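Local coordinates for putative glucoamylase (Bacteroides fragilis NCTC 9343, PDB 3EU8), which is of unproven function but, as a putative glucoamylase of the six-hairpin glycosidase clan, probably hydrolyses glycosidic bonds in glucose-containing saccharides, at residues F30-F33 and W34-E38; L89-M92 and E93-G97; Y225-W229 and A230-A234; L290-R293 and E294-R298. One frame throughout, in Å; residues are numbered along the deposited sequence.

All four contacts are local and partly buried. Their inner sides hold F30 and F33, M92 and I95, Y225 and W229, and N292 and C296; D35, R90, K94, E227 and N232 face outward. Interactions 1 and 2 belong together: R91, on the helix of interaction 2, reaches F33 O and W34 O at the helix end of interaction 1. Interactions 3 and 4 lie elsewhere, their centres about 29 Å apart with no touch. Interactions 1 and 3 are helix ends, where backbone bonds widen and the chain turns away. Interactions 2 and 4 keep regular helical bonds, so their character comes largely from side chains: an arginine beside an isoleucine in each, and in interaction 4 a water-bridged arginine and glutamate.

Interaction 1. Residues F30-F33 and W34-E38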
loop_
_atom_site.group_PDB
_atom_site.type_symbol
_atom_site.label_atom_id
_atom_site.label_comp_id
_atom_site.label_asym_id
_atom_site.label_seq_id
_atom_site.Cartn_x
_atom_site.Cartn_y
_atom_site.Cartn_z
ATOM N N PHE A 30 -6.118 -12.726 2.316
ATOM C CA PHE A 30 -4.905 -13.471 2.605
ATOM C C PHE A 30 -4.640 -14.548 1.553
ATOM O O PHE A 30 -3.505 -14.731 1.142
ATOM C CB PHE A 30 -5.026 -14.132 3.984
ATOM C CG PHE A 30 -3.948 -15.192 4.278
ATOM C CD1 PHE A 30 -4.205 -16.535 4.097
ATOM C CD2 PHE A 30 -2.708 -14.837 4.785
ATOM C CE1 PHE A 30 -3.217 -17.534 4.369
ATOM C CE2 PHE A 30 -1.742 -15.788 5.063
ATOM C CZ PHE A 30 -1.996 -17.155 4.880
ATOM N N ASN A 31 -5.683 -15.261 1.134
ATOM C CA ASN A 31 -5.511 -16.356 0.180
ATOM C C ASN A 31 -5.027 -15.842 -1.204
ATOM O O ASN A 31 -4.390 -16.589 -1.947
ATOM C CB ASN A 31 -6.800 -17.187 0.048
ATOM C CG ASN A 31 -7.090 -18.103 1.252
ATOM O OD1 ASN A 31 -6.211 -18.405 2.069
ATOM N ND2 ASN A 31 -8.341 -18.577 1.341
ATOM N N TYR A 32 -5.278 -14.573 -1.519
ATOM C CA TYR A 32 -4.739 -13.951 -2.720
ATOM C C TYR A 32 -3.206 -14.073 -2.707
ATOM O O TYR A 32 -2.582 -14.486 -3.677
ATOM C CB TYR A 32 -5.140 -12.463 -2.852
ATOM C CG TYR A 32 -4.585 -11.855 -4.136
ATOM C CD1 TYR A 32 -5.160 -12.155 -5.398
ATOM C CD2 TYR A 32 -3.425 -11.070 -4.114
ATOM C CE1 TYR A 32 -4.621 -11.643 -6.597
ATOM C CE2 TYR A 32 -2.851 -10.598 -5.297
ATOM C CZ TYR A 32 -3.464 -10.875 -6.549
ATOM O OH TYR A 32 -2.892 -10.355 -7.704
ATOM N N PHE A 33 -2.603 -13.727 -1.589
ATOM C CA PHE A 33 -1.139 -13.745 -1.477
ATOM C C PHE A 33 -0.603 -15.119 -1.158
ATOM O O PHE A 33 0.529 -15.377 -1.458
ATOM C CB PHE A 33 -0.665 -12.712 -0.444
ATOM C CG PHE A 33 -1.046 -11.294 -0.809
ATOM C CD1 PHE A 33 -0.335 -10.615 -1.789
ATOM C CD2 PHE A 33 -2.169 -10.684 -0.250
ATOM C CE1 PHE A 33 -0.699 -9.348 -2.186
ATOM C CE2 PHE A 33 -2.543 -9.378 -0.622
ATOM C CZ PHE A 33 -1.794 -8.706 -1.594
ATOM N N TRP A 34 -1.416 -15.984 -0.539
ATOM C CA TRP A 34 -0.972 -17.302 -0.127
ATOM C C TRP A 34 -1.162 -18.355 -1.242
ATOM O O TRP A 34 -0.204 -19.003 -1.659
ATOM C CB TRP A 34 -1.616 -17.747 1.223
ATOM C CG TRP A 34 -1.000 -19.030 1.688
ATOM C CD1 TRP A 34 -1.452 -20.304 1.419
ATOM C CD2 TRP A 34 0.247 -19.195 2.387
ATOM N NE1 TRP A 34 -0.580 -21.231 1.917
ATOM C CE2 TRP A 34 0.466 -20.597 2.525
ATOM C CE3 TRP A 34 1.184 -18.314 2.914
ATOM C CZ2 TRP A 34 1.585 -21.133 3.193
ATOM C CZ3 TRP A 34 2.312 -18.842 3.584
ATOM C CH2 TRP A 34 2.502 -20.232 3.708
ATOM N N ASP A 35 -2.385 -18.498 -1.743
ATOM C CA ASP A 35 -2.687 -19.502 -2.726
ATOM C C ASP A 35 -2.336 -18.994 -4.134
ATOM O O ASP A 35 -1.960 -19.793 -4.980
ATOM C CB ASP A 35 -4.180 -19.885 -2.681
ATOM C CG ASP A 35 -4.606 -20.656 -1.402
ATOM O OD1 ASP A 35 -3.765 -21.146 -0.600
ATOM O OD2 ASP A 35 -5.838 -20.786 -1.231
ATOM N N ALA A 36 -2.513 -17.696 -4.395
ATOM C CA ALA A 36 -2.329 -17.129 -5.743
ATOM C C ALA A 36 -0.990 -16.355 -5.934
ATOM O O ALA A 36 -0.835 -15.595 -6.882
ATOM C CB ALA A 36 -3.579 -16.262 -6.127
ATOM N N ALA A 37 -0.022 -16.584 -5.049
ATOM C CA ALA A 37 1.377 -16.172 -5.233
ATOM C C ALA A 37 1.953 -16.764 -6.519
ATOM O O ALA A 37 1.678 -17.902 -6.860
ATOM C CB ALA A 37 2.237 -16.641 -4.045
ATOM N N GLU A 38 2.771 -15.993 -7.224
ATOM C CA GLU A 38 3.468 -16.523 -8.379
ATOM C C GLU A 38 4.354 -17.707 -7.885
ATOM O O GLU A 38 5.094 -17.562 -6.913
ATOM C CB GLU A 38 4.235 -15.389 -9.067
ATOM C CG GLU A 38 4.820 -15.741 -10.424
ATOM C CD GLU A 38 6.017 -16.654 -10.328
ATOM O OE1 GLU A 38 6.910 -16.405 -9.521
ATOM O OE2 GLU A 38 6.041 -17.658 -11.028
HETATM O O HOH W 1 -0.459 -13.232 -5.883
#
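Near its C-terminal end, helix 18-34 still bonds W34 N to F30 O at 3.0 Å, but the next carbonyl, N31 O, takes two donors, D35 N at 2.8 Å and A36 N at 3.3 Å. That second bond spans five residues, so the turn is already widening. F30 and W34, four residues apart, lie side by side and point the same way, both with CG anti to the backbone N (chi1 167° and -173°). The closest atom of the tryptophan is CB, which sits over one face of the phenyl ring, 3.5 Å from F30 CE1, in a CH-pi contact. Its five-membered ring is tilted 10° from the phenyl but displaced, so there is little stacking. Y82 then meets F30 edge-to-face. The whole arrangement is an i to i+4 aromatic pair on the last turn of a helix, in a chain of the six-hairpin clan, whose members are built on an alpha/alpha barrel. One residue along, N31 and D35 also run alongside each other with amide and carboxylate planes close to parallel; D35 OD2 comes 3.9 Å from N31 CG, a loose approach. Past the helix, A36 CB packs 3.2 Å from Y32 O. A water donates to A36 O at 2.6 Å and weakly to Y32 O, bridging the two carbonyls, while the hydroxyl of Y32 bonds R45 O.

Interaction 2. Residues L89-M92 and E93-G97. With EDO (1,2-ethanediol), chain B.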
loop_
_atom_site.group_PDB
_atom_site.type_symbol
_atom_site.label_atom_id
_atom_site.label_comp_id
_atom_site.label_asym_id
_atom_site.label_seq_id
_atom_site.Cartn_x
_atom_site.Cartn_y
_atom_site.Cartn_z
ATOM N N LEU A 89 7.146 -19.615 7.734
ATOM C CA LEU A 89 8.599 -19.392 7.580
ATOM C C LEU A 89 9.136 -19.867 6.222
ATOM O O LEU A 89 9.973 -19.177 5.599
ATOM C CB LEU A 89 9.401 -19.992 8.744
ATOM C CG LEU A 89 10.935 -19.955 8.678
ATOM C CD1 LEU A 89 11.465 -18.552 8.821
ATOM C CD2 LEU A 89 11.525 -20.924 9.727
ATOM N N ARG A 90 8.637 -20.995 5.742
ATOM C CA ARG A 90 9.062 -21.514 4.439
ATOM C C ARG A 90 8.712 -20.565 3.319
ATOM O O ARG A 90 9.482 -20.435 2.383
ATOM C CB ARG A 90 8.437 -22.871 4.152
ATOM C CG ARG A 90 9.003 -24.010 4.995
ATOM C CD ARG A 90 8.456 -25.400 4.570
ATOM N NE ARG A 90 8.941 -25.768 3.228
ATOM C CZ ARG A 90 8.228 -25.724 2.096
ATOM N NH1 ARG A 90 6.941 -25.368 2.086
ATOM N NH2 ARG A 90 8.810 -26.062 0.950
ATOM N N ARG A 91 7.560 -19.904 3.411
ATOM C CA ARG A 91 7.195 -18.861 2.435
ATOM C C ARG A 91 8.117 -17.642 2.485
ATOM O O ARG A 91 8.538 -17.114 1.451
ATOM C CB ARG A 91 5.732 -18.421 2.602
ATOM C CG ARG A 91 5.362 -17.254 1.676
ATOM C CD ARG A 91 5.563 -17.644 0.181
ATOM N NE ARG A 91 4.506 -18.566 -0.174
ATOM C CZ ARG A 91 3.293 -18.189 -0.575
ATOM N NH1 ARG A 91 2.965 -16.900 -0.764
ATOM N NH2 ARG A 91 2.406 -19.117 -0.789
HETATM N N MSE A 92 8.392 -17.166 3.689
HETATM C CA MSE A 92 9.271 -16.023 3.876
HETATM C C MSE A 92 10.661 -16.303 3.332
HETATM O O MSE A 92 11.240 -15.436 2.683
HETATM C CB MSE A 92 9.354 -15.607 5.370
HETATM C CG MSE A 92 8.058 -15.086 5.949
HETATM SE SE MSE A 92 7.237 -13.626 4.921
HETATM C CE MSE A 92 5.953 -13.040 6.236
ATOM N N GLU A 93 11.163 -17.514 3.586
ATOM C CA GLU A 93 12.449 -18.003 3.042
ATOM C C GLU A 93 12.469 -17.995 1.515
ATOM O O GLU A 93 13.450 -17.566 0.908
ATOM C CB GLU A 93 12.788 -19.432 3.567
ATOM C CG GLU A 93 13.137 -19.464 5.055
ATOM C CD GLU A 93 13.211 -20.860 5.664
ATOM O OE1 GLU A 93 12.704 -21.836 5.079
ATOM O OE2 GLU A 93 13.790 -20.971 6.757
ATOM N N LYS A 94 11.384 -18.443 0.900
ATOM C CA LYS A 94 11.238 -18.390 -0.572
ATOM C C LYS A 94 11.293 -16.988 -1.118
ATOM O O LYS A 94 11.975 -16.753 -2.087
ATOM C CB LYS A 94 9.909 -18.981 -1.026
ATOM C CG LYS A 94 9.814 -19.231 -2.535
ATOM C CD LYS A 94 8.530 -19.973 -2.842
ATOM C CE LYS A 94 8.506 -20.605 -4.178
ATOM N NZ LYS A 94 7.079 -20.938 -4.494
ATOM N N ILE A 95 10.516 -16.079 -0.517
ATOM C CA ILE A 95 10.437 -14.670 -0.923
ATOM C C ILE A 95 11.797 -13.982 -0.770
ATOM O O ILE A 95 12.302 -13.367 -1.703
ATOM C CB ILE A 95 9.371 -13.921 -0.111
ATOM C CG1 ILE A 95 7.969 -14.316 -0.549
ATOM C CG2 ILE A 95 9.500 -12.396 -0.257
ATOM C CD1 ILE A 95 6.876 -14.083 0.522
ATOM N N VAL A 96 12.416 -14.137 0.393
ATOM C CA VAL A 96 13.747 -13.587 0.625
ATOM C C VAL A 96 14.796 -14.179 -0.330
ATOM O O VAL A 96 15.591 -13.456 -0.856
ATOM C CB VAL A 96 14.206 -13.697 2.123
ATOM C CG1 VAL A 96 15.663 -13.198 2.291
ATOM C CG2 VAL A 96 13.275 -12.906 3.031
ATOM N N GLY A 97 14.767 -15.484 -0.557
ATOM C CA GLY A 97 15.606 -16.124 -1.568
ATOM C C GLY A 97 15.522 -15.489 -2.947
ATOM O O GLY A 97 16.535 -15.212 -3.567
HETATM C C1 EDO B . 3.346 -13.229 -1.522
HETATM O O1 EDO B . 4.007 -14.455 -1.172
HETATM C C2 EDO B . 4.208 -12.097 -0.975
HETATM O O2 EDO B . 3.596 -10.826 -1.182
#
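L89 and E93 cross obliquely on helix 85-101, with the carboxylate of E93 lying against the branched end of the leucine. E93 OE2 is 3.6 Å from L89 CG, and the acid's CG lies 3.2 Å from L89 O. R91 and I95, two residues further along, meet at a similar slant: R91 CG is 3.7 Å from I95 CD1. Beyond CG the arginine bends twice (chi2 60°, chi3 72°), which carries CD past I95 CD1 before the guanidinium turns off. NH1 then donates to O1 of a bound 1,2-ethanediol at 2.7 Å, the diol oxygen lying at the guanidinium edge near its plane. I95 CD1 lies 3.4 Å from O1, a simple contact, and G42 O and S67 O also bond the diol. R91 NH1 further bonds F33 O and NH2 bonds W34 O, and the group makes a cation-pi contact with the W34 indole, so it ties this helix to the end of helix 18-34. On another side, selenomethionine M92 has a loose contact of 4.4 Å from SE to I95 CD1 and packs with I74 and L75 of helix 64-79 and V145 of helix 132-149. K94 NZ, by contrast, bonds P39 O. Under these side chains run regular bonds such as V96 N to M92 O at 2.9 Å: an amphipathic alpha-helix with i to i+4 pairs, packed among other helices as in the alpha/alpha barrels of this clan.

Interaction 3. Residues Y225-W229 and A230-A234; sequences YHEGW and AQNGA
The indole of W229 has the backbone amide of A230 set obliquely beside it, simply because A230 is the next link of the chain, while the ring also meets Y209 with the planes at about 45°. The imidazole of H226 carries Y225 CD2 on one face, 3.8 Å above the plane and offset toward the rim. Its ND1 is bonded to Y277 OH, and the phenol of Y225 ends in a hydrogen bond to D275. Between the backbones, A230 N reaches Y225 O at 3.0 Å, closing a five-residue, pi-type turn where an alpha-helical bond would span four. H226 O is then met by N232 N at 2.8 Å, a still longer span. Helix 222-229 unwinds through these widened bonds: Q231 is the first residue to leave helical angles, with positive phi, and the chain turns off toward strand 236-241. As it passes, Q231 CA makes a C-H...O contact with E227 O at 3.1 Å. The Q231 side chain starts across the helix end, its CG close to both E227 O and G228 O, and its OE1 makes a weak hydrogen bond to R249. N232 has its CG anti to the carbonyl carbon (chi1 -52°), which swings the amide back along the helix; OD1 comes to rest 3.5 Å from E227 CG, with the amide plane 40° from that of the carboxylate. E227 OE1 itself goes to N181. Further on, A234 N bonds Q231 O at 3.0 Å.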
loop_
_atom_site.group_PDB
_atom_site.type_symbol
_atom_site.label_atom_id
_atom_site.label_comp_id
_atom_site.label_asym_id
_atom_site.label_seq_id
_atom_site.Cartn_x
_atom_site.Cartn_y
_atom_site.Cartn_z
ATOM N N TYR A 225 14.381 15.519 3.519
ATOM C CA TYR A 225 12.942 15.559 3.833
ATOM C C TYR A 225 12.385 16.983 3.842
ATOM O O TYR A 225 11.359 17.284 3.224
ATOM C CB TYR A 225 12.721 14.874 5.190
ATOM C CG TYR A 225 11.303 14.876 5.693
ATOM C CD1 TYR A 225 10.324 14.103 5.103
ATOM C CD2 TYR A 225 10.944 15.651 6.779
ATOM C CE1 TYR A 225 9.031 14.111 5.583
ATOM C CE2 TYR A 225 9.665 15.669 7.260
ATOM C CZ TYR A 225 8.702 14.908 6.666
ATOM O OH TYR A 225 7.415 14.971 7.186
ATOM N N HIS A 226 13.061 17.867 4.559
ATOM C CA HIS A 226 12.554 19.231 4.766
ATOM C C HIS A 226 12.495 20.083 3.504
ATOM O O HIS A 226 11.520 20.784 3.289
ATOM C CB HIS A 226 13.369 19.921 5.843
ATOM C CG HIS A 226 13.139 19.328 7.183
ATOM N ND1 HIS A 226 11.887 19.284 7.757
ATOM C CD2 HIS A 226 13.975 18.689 8.032
ATOM C CE1 HIS A 226 11.973 18.670 8.926
ATOM N NE2 HIS A 226 13.229 18.303 9.119
ATOM N N GLU A 227 13.538 19.977 2.684
ATOM C CA GLU A 227 13.624 20.659 1.407
ATOM C C GLU A 227 12.967 19.885 0.262
ATOM O O GLU A 227 12.283 20.466 -0.550
ATOM C CB GLU A 227 15.092 20.921 1.057
ATOM C CG GLU A 227 15.837 21.812 2.109
ATOM C CD GLU A 227 17.292 22.155 1.716
ATOM O OE1 GLU A 227 17.655 22.130 0.493
ATOM O OE2 GLU A 227 18.064 22.455 2.659
ATOM N N GLY A 228 13.164 18.573 0.200
ATOM C CA GLY A 228 12.694 17.775 -0.945
ATOM C C GLY A 228 11.223 17.397 -0.869
ATOM O O GLY A 228 10.421 17.763 -1.731
ATOM N N TRP A 229 10.862 16.652 0.171
ATOM C CA TRP A 229 9.458 16.229 0.394
ATOM C C TRP A 229 8.540 17.413 0.733
ATOM O O TRP A 229 7.520 17.619 0.074
ATOM C CB TRP A 229 9.397 15.153 1.497
ATOM C CG TRP A 229 7.998 14.768 1.933
ATOM C CD1 TRP A 229 7.353 15.137 3.081
ATOM C CD2 TRP A 229 7.079 13.961 1.206
ATOM N NE1 TRP A 229 6.098 14.583 3.125
ATOM C CE2 TRP A 229 5.905 13.863 1.977
ATOM C CE3 TRP A 229 7.142 13.289 -0.023
ATOM C CZ2 TRP A 229 4.817 13.121 1.562
ATOM C CZ3 TRP A 229 6.055 12.576 -0.429
ATOM C CH2 TRP A 229 4.918 12.487 0.349
ATOM N N ALA A 230 8.939 18.207 1.733
ATOM C CA ALA A 230 8.096 19.240 2.346
ATOM C C ALA A 230 8.275 20.619 1.694
ATOM O O ALA A 230 7.498 21.528 1.963
ATOM C CB ALA A 230 8.398 19.306 3.862
ATOM N N GLN A 231 9.300 20.766 0.847
ATOM C CA GLN A 231 9.660 22.011 0.179
ATOM C C GLN A 231 9.573 23.225 1.094
ATOM O O GLN A 231 8.876 24.217 0.806
ATOM C CB GLN A 231 8.844 22.190 -1.078
ATOM C CG GLN A 231 9.142 21.076 -2.046
ATOM C CD GLN A 231 8.472 21.265 -3.355
ATOM O OE1 GLN A 231 7.252 21.190 -3.444
ATOM N NE2 GLN A 231 9.270 21.487 -4.409
ATOM N N ASN A 232 10.327 23.112 2.186
ATOM C CA ASN A 232 10.491 24.170 3.163
ATOM C C ASN A 232 9.188 24.687 3.758
ATOM O O ASN A 232 9.078 25.862 4.072
ATOM C CB ASN A 232 11.315 25.314 2.524
ATOM C CG ASN A 232 12.626 24.811 1.908
ATOM O OD1 ASN A 232 13.502 24.336 2.613
ATOM N ND2 ASN A 232 12.739 24.894 0.597
ATOM N N GLY A 233 8.214 23.798 3.928
ATOM C CA GLY A 233 6.890 24.154 4.440
ATOM C C GLY A 233 5.803 24.394 3.393
ATOM O O GLY A 233 4.645 24.594 3.744
ATOM N N ALA A 234 6.157 24.401 2.113
ATOM C CA ALA A 234 5.157 24.510 1.031
ATOM C C ALA A 234 4.140 23.346 1.091
ATOM O O ALA A 234 3.016 23.467 0.613
ATOM C CB ALA A 234 5.841 24.565 -0.347
#

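Interaction 4. Residues L290-R293 and E294-R298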
loop_
_atom_site.group_PDB
_atom_site.type_symbol
_atom_site.label_atom_id
_atom_site.label_comp_id
_atom_site.label_asym_id
_atom_site.label_seq_id
_atom_site.Cartn_x
_atom_site.Cartn_y
_atom_site.Cartn_z
ATOM N N LEU A 290 -12.935 11.104 4.401
ATOM C CA LEU A 290 -14.259 11.714 4.496
ATOM C C LEU A 290 -14.610 12.623 3.295
ATOM O O LEU A 290 -15.786 12.682 2.911
ATOM C CB LEU A 290 -14.432 12.452 5.831
ATOM C CG LEU A 290 -14.411 11.621 7.146
ATOM C CD1 LEU A 290 -14.442 12.574 8.412
ATOM C CD2 LEU A 290 -15.533 10.603 7.244
ATOM N N VAL A 291 -13.613 13.299 2.706
ATOM C CA VAL A 291 -13.771 14.059 1.445
ATOM C C VAL A 291 -14.215 13.129 0.301
ATOM O O VAL A 291 -15.086 13.465 -0.503
ATOM C CB VAL A 291 -12.435 14.708 1.026
ATOM C CG1 VAL A 291 -12.444 15.161 -0.424
ATOM C CG2 VAL A 291 -12.089 15.813 1.955
ATOM N N ASN A 292 -13.586 11.959 0.249
ATOM C CA ASN A 292 -13.884 10.938 -0.732
ATOM C C ASN A 292 -15.331 10.469 -0.548
ATOM O O ASN A 292 -16.113 10.444 -1.498
ATOM C CB ASN A 292 -12.897 9.751 -0.564
ATOM C CG ASN A 292 -12.778 8.886 -1.823
ATOM O OD1 ASN A 292 -13.640 8.076 -2.108
ATOM N ND2 ASN A 292 -11.688 9.055 -2.563
ATOM N N ARG A 293 -15.674 10.098 0.682
ATOM C CA ARG A 293 -17.023 9.666 1.021
ATOM C C ARG A 293 -18.057 10.736 0.668
ATOM O O ARG A 293 -19.105 10.439 0.092
ATOM C CB ARG A 293 -17.070 9.379 2.497
ATOM C CG ARG A 293 -18.413 9.028 3.013
ATOM C CD ARG A 293 -18.328 8.724 4.484
ATOM N NE ARG A 293 -19.652 8.375 4.998
ATOM C CZ ARG A 293 -20.560 9.240 5.457
ATOM N NH1 ARG A 293 -20.353 10.550 5.472
ATOM N NH2 ARG A 293 -21.720 8.774 5.882
ATOM N N GLU A 294 -17.747 11.981 1.008
ATOM C CA GLU A 294 -18.659 13.068 0.777
ATOM C C GLU A 294 -18.913 13.283 -0.706
ATOM O O GLU A 294 -20.067 13.467 -1.102
ATOM C CB GLU A 294 -18.170 14.357 1.416
ATOM C CG GLU A 294 -19.288 15.368 1.625
ATOM C CD GLU A 294 -20.366 14.906 2.629
ATOM O OE1 GLU A 294 -20.087 14.066 3.525
ATOM O OE2 GLU A 294 -21.514 15.376 2.505
ATOM N N TYR A 295 -17.867 13.254 -1.526
ATOM C CA TYR A 295 -18.049 13.429 -2.974
ATOM C C TYR A 295 -18.989 12.362 -3.543
ATOM O O TYR A 295 -19.842 12.670 -4.358
ATOM C CB TYR A 295 -16.719 13.433 -3.720
ATOM C CG TYR A 295 -16.916 13.328 -5.206
ATOM C CD1 TYR A 295 -17.062 12.090 -5.822
ATOM C CD2 TYR A 295 -17.012 14.468 -5.993
ATOM C CE1 TYR A 295 -17.307 11.999 -7.182
ATOM C CE2 TYR A 295 -17.224 14.373 -7.332
ATOM C CZ TYR A 295 -17.372 13.161 -7.928
ATOM O OH TYR A 295 -17.618 13.110 -9.288
ATOM N N CYS A 296 -18.838 11.123 -3.073
ATOM C CA CYS A 296 -19.642 9.990 -3.541
ATOM C C CYS A 296 -21.105 10.088 -3.097
ATOM O O CYS A 296 -21.991 9.719 -3.850
ATOM C CB CYS A 296 -19.043 8.654 -3.048
ATOM S SG CYS A 296 -17.472 8.227 -3.795
ATOM N N ILE A 297 -21.345 10.582 -1.890
ATOM C CA ILE A 297 -22.690 10.821 -1.402
ATOM C C ILE A 297 -23.384 11.974 -2.192
ATOM O O ILE A 297 -24.595 11.925 -2.517
ATOM C CB ILE A 297 -22.674 11.143 0.137
ATOM C CG1 ILE A 297 -22.254 9.913 0.952
ATOM C CG2 ILE A 297 -24.069 11.612 0.614
ATOM C CD1 ILE A 297 -22.315 10.131 2.476
ATOM N N ARG A 298 -22.618 13.011 -2.495
ATOM C CA ARG A 298 -23.145 14.108 -3.285
ATOM C C ARG A 298 -23.441 13.599 -4.724
ATOM O O ARG A 298 -24.453 13.934 -5.288
ATOM C CB ARG A 298 -22.160 15.278 -3.237
ATOM C CG ARG A 298 -22.650 16.570 -3.927
ATOM C CD ARG A 298 -21.768 17.711 -3.565
ATOM N NE ARG A 298 -20.461 17.559 -4.178
ATOM C CZ ARG A 298 -20.163 17.963 -5.408
ATOM N NH1 ARG A 298 -21.083 18.501 -6.191
ATOM N NH2 ARG A 298 -18.931 17.801 -5.878
HETATM O O HOH W 2 -18.204 12.216 4.525
HETATM O O HOH W 3 -21.730 13.343 5.677
#
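R293 is stretched out from CG to NE with CG anti to the backbone N (chi1 175°), and I297, four residues on, extends its own chain so that CD1 comes over the guanidinium. The methyl sits above the centre of one face, 3.6 Å from R293 CZ, so an apolar group covers the flat of a charged one. E294 reaches the same region by a bend at chi2 (65°). Its OE1 stops 4.0 Å from R293 NH1, beyond a salt bridge, and carboxylate and guanidinium are turned 53° apart. Two waters fill the interval, both at the guanidinium edge and in its plane. The first accepts from R293 NH1 at 2.9 Å and donates to E294 OE1 at 2.8 Å; its other hydrogen goes to L290 O, which also takes the backbone N of E294 at 2.8 Å. The second joins the same pair, 3.1 Å from R293 NH1. Two water bridges probably limit the swing of the arginine and link the opposite charges. The helix underneath is regular, with I297 N bonded to R293 O at 3.0 Å. On its other sides, N292 OD1 bonds L313 N and Y295 OH bonds D332. Helix 281-298 packs on strand 244-248 through I244, which touches L290, V291 and E294, and at its last residue R298 NE forms a salt bridge with E242 OE1, in the turn before that strand.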